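PDB 1YCO: branched-chain phosphotransacylase from Enterococcus faecalis, which probably transfers branched-chain acyl groups between coenzyme A and phosphate. Local coordinates for residues Val33-Asn37 with Asp53-Val57; Thr113-Asp118 with Ala213-Val218; His147-Leu153 with Gln181-Gly187. All blocks are in the same frame, centred on the assembly; numbering follows the deposited sequence.

Contact 1. Residues Val33-Asn37 with Asp53-Val57; sequences VFDTN and DEAAV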
# COMPACT_ATOMS: atom_id res chain seq x y z
N VAL A 33 -16.62 31.46 -3.45
CA VAL A 33 -16.74 30.46 -4.49
C VAL A 33 -16.86 31.02 -5.90
O VAL A 33 -17.61 31.96 -6.14
CB VAL A 33 -17.98 29.58 -4.25
CG1 VAL A 33 -18.10 28.52 -5.34
CG2 VAL A 33 -17.90 28.94 -2.87
N PHE A 34 -16.14 30.40 -6.83
CA PHE A 34 -16.17 30.80 -8.23
C PHE A 34 -16.68 29.61 -9.03
O PHE A 34 -16.24 28.49 -8.81
CB PHE A 34 -14.77 31.16 -8.75
CG PHE A 34 -14.02 32.11 -7.87
CD1 PHE A 34 -13.47 31.68 -6.67
CD2 PHE A 34 -13.82 33.43 -8.26
CE1 PHE A 34 -12.73 32.54 -5.87
CE2 PHE A 34 -13.08 34.31 -7.47
CZ PHE A 34 -12.54 33.86 -6.27
N ASP A 35 -17.60 29.84 -9.96
CA ASP A 35 -18.11 28.73 -10.75
C ASP A 35 -18.87 29.21 -11.98
O ASP A 35 -19.41 30.32 -12.01
CB ASP A 35 -19.05 27.86 -9.88
CG ASP A 35 -19.10 26.40 -10.32
OD1 ASP A 35 -19.04 26.14 -11.55
OD2 ASP A 35 -19.23 25.51 -9.44
N THR A 36 -18.91 28.37 -13.00
CA THR A 36 -19.63 28.69 -14.22
C THR A 36 -21.09 28.29 -14.01
O THR A 36 -21.96 28.73 -14.76
CB THR A 36 -19.06 27.94 -15.43
OG1 THR A 36 -18.88 26.55 -15.09
CG2 THR A 36 -17.73 28.54 -15.85
N ASN A 37 -21.33 27.47 -13.00
CA ASN A 37 -22.68 27.00 -12.67
C ASN A 37 -23.40 28.06 -11.84
O ASN A 37 -22.75 28.82 -11.12
CB ASN A 37 -22.61 25.69 -11.88
CG ASN A 37 -23.95 24.99 -11.75
OD1 ASN A 37 -24.58 24.64 -12.76
ND2 ASN A 37 -24.41 24.79 -10.52
N ASP A 53 -16.00 30.78 -18.10
CA ASP A 53 -15.62 29.39 -18.32
C ASP A 53 -14.71 28.88 -17.20
O ASP A 53 -14.35 29.62 -16.29
CB ASP A 53 -14.91 29.23 -19.68
CG ASP A 53 -14.44 27.80 -19.93
OD1 ASP A 53 -15.30 26.88 -19.99
OD2 ASP A 53 -13.21 27.58 -20.06
N GLU A 54 -14.34 27.61 -17.29
CA GLU A 54 -13.48 26.97 -16.31
C GLU A 54 -12.13 27.67 -16.20
O GLU A 54 -11.64 27.92 -15.09
CB GLU A 54 -13.28 25.49 -16.67
CG GLU A 54 -14.58 24.69 -16.68
CD GLU A 54 -15.28 24.70 -15.33
OE1 GLU A 54 -16.46 24.26 -15.25
OE2 GLU A 54 -14.66 25.15 -14.34
N ALA A 55 -11.52 27.99 -17.34
CA ALA A 55 -10.23 28.67 -17.35
C ALA A 55 -10.35 29.96 -16.55
O ALA A 55 -9.41 30.36 -15.86
CB ALA A 55 -9.81 28.97 -18.78
N ALA A 56 -11.51 30.60 -16.65
CA ALA A 56 -11.76 31.83 -15.93
C ALA A 56 -11.90 31.54 -14.43
O ALA A 56 -11.28 32.22 -13.59
CB ALA A 56 -13.02 32.51 -16.47
N VAL A 57 -12.71 30.53 -14.10
CA VAL A 57 -12.97 30.11 -12.72
C VAL A 57 -11.65 29.86 -11.99
O VAL A 57 -11.42 30.38 -10.89
CB VAL A 57 -13.78 28.77 -12.67
CG1 VAL A 57 -14.04 28.37 -11.22
CG2 VAL A 57 -15.09 28.91 -13.42
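Val-57, in the first turn of helix 54-66, packs against the end of strand 29-35 with both of its methyl groups. From its CB, Val-57 CG1 stands anti to the backbone N (chi1 -179°), which brings that methyl over the backbone of Phe-34, with Val-57 CG1 3.3 Å from Phe-34 O. The other branch, CG2, reaches past the CA of Asp-35 to the methyl of Thr-36, with Val-57 CG2 and Thr-36 CG2 3.6 Å apart. Beyond its CB, which also touches Val-57 CG1, the Phe-34 side chain leads away toward Glu-60, Ala-61 and Leu-64 further along the same helix and packs on them.

Thr-36 sends one branch to the backbone of the N-cap residue and the other to the carboxylate of Glu-54. Thr-36 CG2 lies 3.3 Å from Asp-53 C. Thr-36 OG1 gives a weak hydrogen bond to Glu-54 OE1 at 3.3 Å, the two side chains crossing at about a right angle. Each segment also has an aspartate that braces its own backbone. Asp-53 is the N-cap, its OD2 taking the N-H of Ala-55 from above the carboxylate plane at 3.2 Å. Asp-35 OD1 accepts from Asn-37 N at 3.0 Å, forming an Asx turn where the chain leaves the strand. The contact thus joins an Asx turn at the C-terminal end of a parallel strand to the capped N-terminus of a helix, as in an alpha/beta fold with a parallel sheet.

Contact 2. Residues Thr113-Asp118 with Ala213-Val218; sequences TFLLTD and ADILVV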
# COMPACT_ATOMS: atom_id res chain seq x y z
N THR A 113 -0.91 8.77 15.22
CA THR A 113 -0.98 9.77 14.17
C THR A 113 0.34 9.93 13.44
O THR A 113 1.41 9.73 14.01
CB THR A 113 -1.37 11.13 14.75
OG1 THR A 113 -2.55 10.97 15.55
CG2 THR A 113 -1.65 12.13 13.64
N PHE A 114 0.26 10.29 12.16
CA PHE A 114 1.46 10.50 11.37
C PHE A 114 1.18 11.09 9.99
O PHE A 114 0.07 11.02 9.47
CB PHE A 114 2.22 9.18 11.20
CG PHE A 114 1.45 8.11 10.50
CD1 PHE A 114 1.23 8.17 9.13
CD2 PHE A 114 0.98 7.01 11.20
CE1 PHE A 114 0.55 7.15 8.47
CE2 PHE A 114 0.30 5.99 10.55
CZ PHE A 114 0.08 6.06 9.18
N LEU A 115 2.22 11.67 9.41
CA LEU A 115 2.09 12.25 8.10
C LEU A 115 2.56 11.21 7.08
O LEU A 115 3.45 10.41 7.34
CB LEU A 115 2.92 13.53 8.01
CG LEU A 115 2.65 14.61 9.07
CD1 LEU A 115 3.47 15.87 8.73
CD2 LEU A 115 1.17 14.97 9.12
N LEU A 116 1.90 11.22 5.93
CA LEU A 116 2.22 10.33 4.83
C LEU A 116 2.52 11.23 3.65
O LEU A 116 1.77 12.16 3.35
CB LEU A 116 1.02 9.44 4.49
CG LEU A 116 1.15 8.52 3.26
CD1 LEU A 116 2.34 7.58 3.41
CD2 LEU A 116 -0.14 7.73 3.09
N THR A 117 3.63 10.98 2.96
CA THR A 117 3.88 11.87 1.87
C THR A 117 4.27 11.36 0.52
O THR A 117 5.11 10.48 0.31
CB THR A 117 4.84 13.01 2.25
OG1 THR A 117 5.15 13.76 1.07
CG2 THR A 117 6.11 12.49 2.86
N ASP A 118 3.55 12.00 -0.39
CA ASP A 118 3.59 11.88 -1.81
C ASP A 118 2.95 10.72 -2.50
O ASP A 118 3.61 9.88 -3.08
CB ASP A 118 4.99 12.13 -2.31
CG ASP A 118 5.00 13.22 -3.37
OD1 ASP A 118 6.09 13.51 -3.91
OD2 ASP A 118 3.89 13.76 -3.66
N ALA A 213 7.38 6.52 14.18
CA ALA A 213 7.67 7.55 13.18
C ALA A 213 6.56 8.60 13.08
O ALA A 213 5.38 8.29 13.24
CB ALA A 213 7.87 6.91 11.82
N ASP A 214 6.95 9.84 12.81
CA ASP A 214 5.98 10.92 12.70
C ASP A 214 5.57 11.19 11.25
O ASP A 214 4.51 11.75 10.98
CB ASP A 214 6.56 12.18 13.33
CG ASP A 214 6.87 11.98 14.79
OD1 ASP A 214 5.91 11.74 15.56
OD2 ASP A 214 8.06 12.05 15.16
N ILE A 215 6.45 10.80 10.34
CA ILE A 215 6.21 11.00 8.93
C ILE A 215 6.68 9.76 8.19
O ILE A 215 7.78 9.25 8.43
CB ILE A 215 7.00 12.19 8.39
CG1 ILE A 215 6.61 13.47 9.13
CG2 ILE A 215 6.77 12.32 6.87
CD1 ILE A 215 7.42 14.67 8.74
N LEU A 216 5.85 9.29 7.28
CA LEU A 216 6.22 8.14 6.48
C LEU A 216 6.45 8.68 5.08
O LEU A 216 5.66 9.48 4.59
CB LEU A 216 5.10 7.11 6.48
CG LEU A 216 4.60 6.54 7.82
CD1 LEU A 216 3.46 5.55 7.57
CD2 LEU A 216 5.74 5.85 8.56
N VAL A 217 7.55 8.27 4.46
CA VAL A 217 7.90 8.68 3.10
C VAL A 217 7.98 7.42 2.21
O VAL A 217 8.80 6.52 2.44
CB VAL A 217 9.27 9.42 3.06
CG1 VAL A 217 9.57 9.90 1.64
CG2 VAL A 217 9.25 10.59 4.01
N VAL A 218 7.11 7.37 1.20
CA VAL A 218 7.05 6.25 0.27
C VAL A 218 7.94 6.49 -0.94
O VAL A 218 8.34 7.61 -1.21
CB VAL A 218 5.61 6.02 -0.22
CG1 VAL A 218 4.72 5.66 0.96
CG2 VAL A 218 5.11 7.27 -0.92
O HOH W 1 3.35 12.44 14.74
O HOH W 2 3.75 8.49 16.15
O HOH W 3 7.22 9.80 -2.34
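Leu-115 and Leu-216 exchange backbone hydrogen bonds with the opposite strand in a parallel pairing inside the mixed sheet. Leu-115 N donates to Asp-214 O, and Thr-117 N to Leu-216 O. Between them, Leu-216 N donates to Leu-115 O at 2.6 Å.

On the face bearing Leu-116 and Leu-216, the Leu-216 CD1 methyl sits over the ring of Phe-114 in a CH-pi contact, 3.8 Å from the ring centroid and displaced toward the rim. Phe-114 chi1 of 61° places CG between the backbone N and carbonyl carbon, bringing the ring across to this methyl. Further along, the Leu-116 and Val-218 side chains cross at about a right angle, touching through Leu-116 CD1 and Val-218 CG1. The other face carries Leu-115 against Ile-215 and, beyond them, Thr-117 and Val-217 side by side, touching through their CG2 methyls.

In the next shell, helix 191-195 packs on Leu-216 through Leu-191, Ala-194 and Thr-195, whereas helix 127-143 lies against Leu-115, Thr-117 and Val-217. Thr-117 turns OG1 to His-102 O of strand 101-107. Asp-214 OD2 accepts from Lys-150 N, and its other oxygen, Asp-214 OD1, takes a hydrogen bond from a water at 2.8 Å.

Contact 3. Residues His147-Leu153 with Gln181-Gly187; sequences HHPKIAL and QEATVFG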
# COMPACT_ATOMS: atom_id res chain seq x y z
N HIS A 147 8.89 19.62 16.74
CA HIS A 147 10.24 20.15 16.55
C HIS A 147 11.24 19.17 15.92
O HIS A 147 11.96 19.53 14.99
CB HIS A 147 10.79 20.64 17.89
CG HIS A 147 9.98 21.74 18.51
ND1 HIS A 147 10.10 23.06 18.12
CD2 HIS A 147 9.05 21.72 19.49
CE1 HIS A 147 9.28 23.80 18.84
NE2 HIS A 147 8.63 23.01 19.68
N HIS A 148 11.29 17.94 16.45
CA HIS A 148 12.22 16.92 15.94
C HIS A 148 11.49 15.67 15.45
O HIS A 148 11.56 14.61 16.06
CB HIS A 148 13.21 16.52 17.04
CG HIS A 148 14.44 15.84 16.52
ND1 HIS A 148 15.45 16.52 15.89
CD2 HIS A 148 14.79 14.53 16.48
CE1 HIS A 148 16.37 15.66 15.48
NE2 HIS A 148 15.99 14.45 15.83
N PRO A 149 10.78 15.78 14.31
CA PRO A 149 10.03 14.66 13.73
C PRO A 149 10.83 13.47 13.21
O PRO A 149 11.90 13.64 12.62
CB PRO A 149 9.25 15.34 12.60
CG PRO A 149 10.19 16.41 12.17
CD PRO A 149 10.62 16.99 13.49
N LYS A 150 10.31 12.28 13.43
CA LYS A 150 10.95 11.07 12.95
C LYS A 150 10.41 10.81 11.55
O LYS A 150 9.20 10.74 11.32
CB LYS A 150 10.68 9.89 13.89
CG LYS A 150 11.26 10.11 15.28
CD LYS A 150 11.22 8.89 16.16
CE LYS A 150 11.68 9.24 17.58
NZ LYS A 150 12.06 8.04 18.40
N ILE A 151 11.34 10.70 10.60
CA ILE A 151 11.02 10.48 9.20
C ILE A 151 11.58 9.16 8.71
O ILE A 151 12.79 8.98 8.55
CB ILE A 151 11.58 11.64 8.35
CG1 ILE A 151 11.09 12.97 8.97
CG2 ILE A 151 11.12 11.51 6.91
CD1 ILE A 151 11.62 14.22 8.30
N ALA A 152 10.66 8.24 8.48
CA ALA A 152 10.97 6.92 8.02
C ALA A 152 10.85 6.80 6.51
O ALA A 152 9.82 7.14 5.92
CB ALA A 152 10.05 5.91 8.70
N LEU A 153 11.93 6.32 5.90
CA LEU A 153 11.99 6.10 4.46
C LEU A 153 11.59 4.65 4.27
O LEU A 153 12.37 3.73 4.52
CB LEU A 153 13.41 6.35 3.96
CG LEU A 153 13.91 7.73 4.37
CD1 LEU A 153 15.33 7.95 3.84
CD2 LEU A 153 12.96 8.80 3.81
N GLN A 181 20.46 18.25 12.36
CA GLN A 181 19.90 17.79 13.64
C GLN A 181 18.45 18.25 13.82
O GLN A 181 17.90 18.16 14.92
CB GLN A 181 20.76 18.31 14.80
CG GLN A 181 22.13 17.63 14.95
CD GLN A 181 22.06 16.25 15.60
OE1 GLN A 181 21.67 16.12 16.77
NE2 GLN A 181 22.44 15.21 14.85
N GLU A 182 17.84 18.74 12.75
CA GLU A 182 16.46 19.20 12.82
C GLU A 182 15.47 18.04 12.90
O GLU A 182 14.38 18.18 13.46
CB GLU A 182 16.14 20.07 11.60
CG GLU A 182 16.83 21.42 11.62
CD GLU A 182 16.46 22.28 10.44
OE1 GLU A 182 16.89 21.95 9.31
OE2 GLU A 182 15.72 23.28 10.64
N ALA A 183 15.84 16.89 12.35
CA ALA A 183 14.97 15.72 12.40
C ALA A 183 15.74 14.42 12.24
O ALA A 183 16.90 14.42 11.83
CB ALA A 183 13.90 15.81 11.31
N THR A 184 15.09 13.32 12.58
CA THR A 184 15.71 12.02 12.44
C THR A 184 15.13 11.34 11.19
O THR A 184 13.97 10.96 11.18
CB THR A 184 15.45 11.13 13.67
OG1 THR A 184 15.99 11.75 14.84
CG2 THR A 184 16.11 9.77 13.49
N VAL A 185 15.95 11.22 10.15
CA VAL A 185 15.54 10.59 8.90
C VAL A 185 16.28 9.25 8.76
O VAL A 185 17.51 9.21 8.77
CB VAL A 185 15.90 11.48 7.68
CG1 VAL A 185 15.30 10.89 6.42
CG2 VAL A 185 15.38 12.90 7.89
N PHE A 186 15.52 8.16 8.63
CA PHE A 186 16.12 6.82 8.49
C PHE A 186 15.35 5.82 7.61
O PHE A 186 14.12 5.76 7.64
CB PHE A 186 16.32 6.15 9.85
CG PHE A 186 17.01 4.81 9.76
CD1 PHE A 186 18.38 4.74 9.52
CD2 PHE A 186 16.29 3.63 9.85
CE1 PHE A 186 19.03 3.52 9.37
CE2 PHE A 186 16.92 2.41 9.70
CZ PHE A 186 18.30 2.36 9.45
N GLY A 187 16.10 5.02 6.87
CA GLY A 187 15.55 4.00 6.00
C GLY A 187 16.73 3.17 5.50
O GLY A 187 17.88 3.60 5.65
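Gln-181 and Glu-182 bring their carbonyl groups up to the imidazole of His-148, Gln-181 O lying near the ring plane at its edge, 3.0 Å from His-148 CE1. Ala-183 follows over one face of that ring: its CA makes a CH-pi contact, 3.7 Å from the centroid, while its CB turns to Pro-149, with Ala-183 CB 3.2 Å from Pro-149 O. At Thr-184 the ring is held by its far nitrogen, His-148 NE2 and Thr-184 OG1 sharing a hydrogen bond of 2.9 Å. The imidazole can reach across because His-148 CG is anti to the backbone N (chi1 -161°).

From Thr-184 onward the two strands pair in parallel. Thr-184 N donates to Pro-149 O, and Thr-184 O receives Ile-151 N at 2.7 Å. Val-185 lies alongside Ile-151, with Val-185 CG2 4.0 Å from Ile-151 CD1, and sets CG1 against Leu-153 CD1. Phe-186 makes two backbone bonds, from its N to Ile-151 O and from Leu-153 N to its O. Gly-187 lies beside Leu-153, with Gly-187 CA 3.8 Å from Leu-153 CB, and the backbone pairing carries on to Leu-189.

The two strands are joined through helix 165-177 in a beta-alpha-beta crossover. That helix packs on Leu-153 and Val-185, helix 127-143 lies against Ile-151 and Leu-153, and strand 215-217 flanks strand 150-154 as its other neighbour in the sheet.

Overall arrangement
Contact 1 closes first along the chain and lies across the chain's centre from the other two, its centre about 34 Å from that of contact 2 and 42 Å from that of contact 3. It joins strand 29-35 of the five-stranded parallel sheet to helix 54-66, whereas contacts 2 and 3 share the six-stranded mixed sheet, their centres about 10 Å apart. There the strands run 184-189, 150-154, 215-217, 113-117, so strand 215-217 links the two pairings, and the backbone of Lys-150 meets that of Asp-214 and Ile-215. Contact 3 is nested within the chain loop that contact 2 closes. Contact 1 thus belongs to one sheet-and-helix layer, while contacts 2 and 3 form one continuous run of parallel strands in the other.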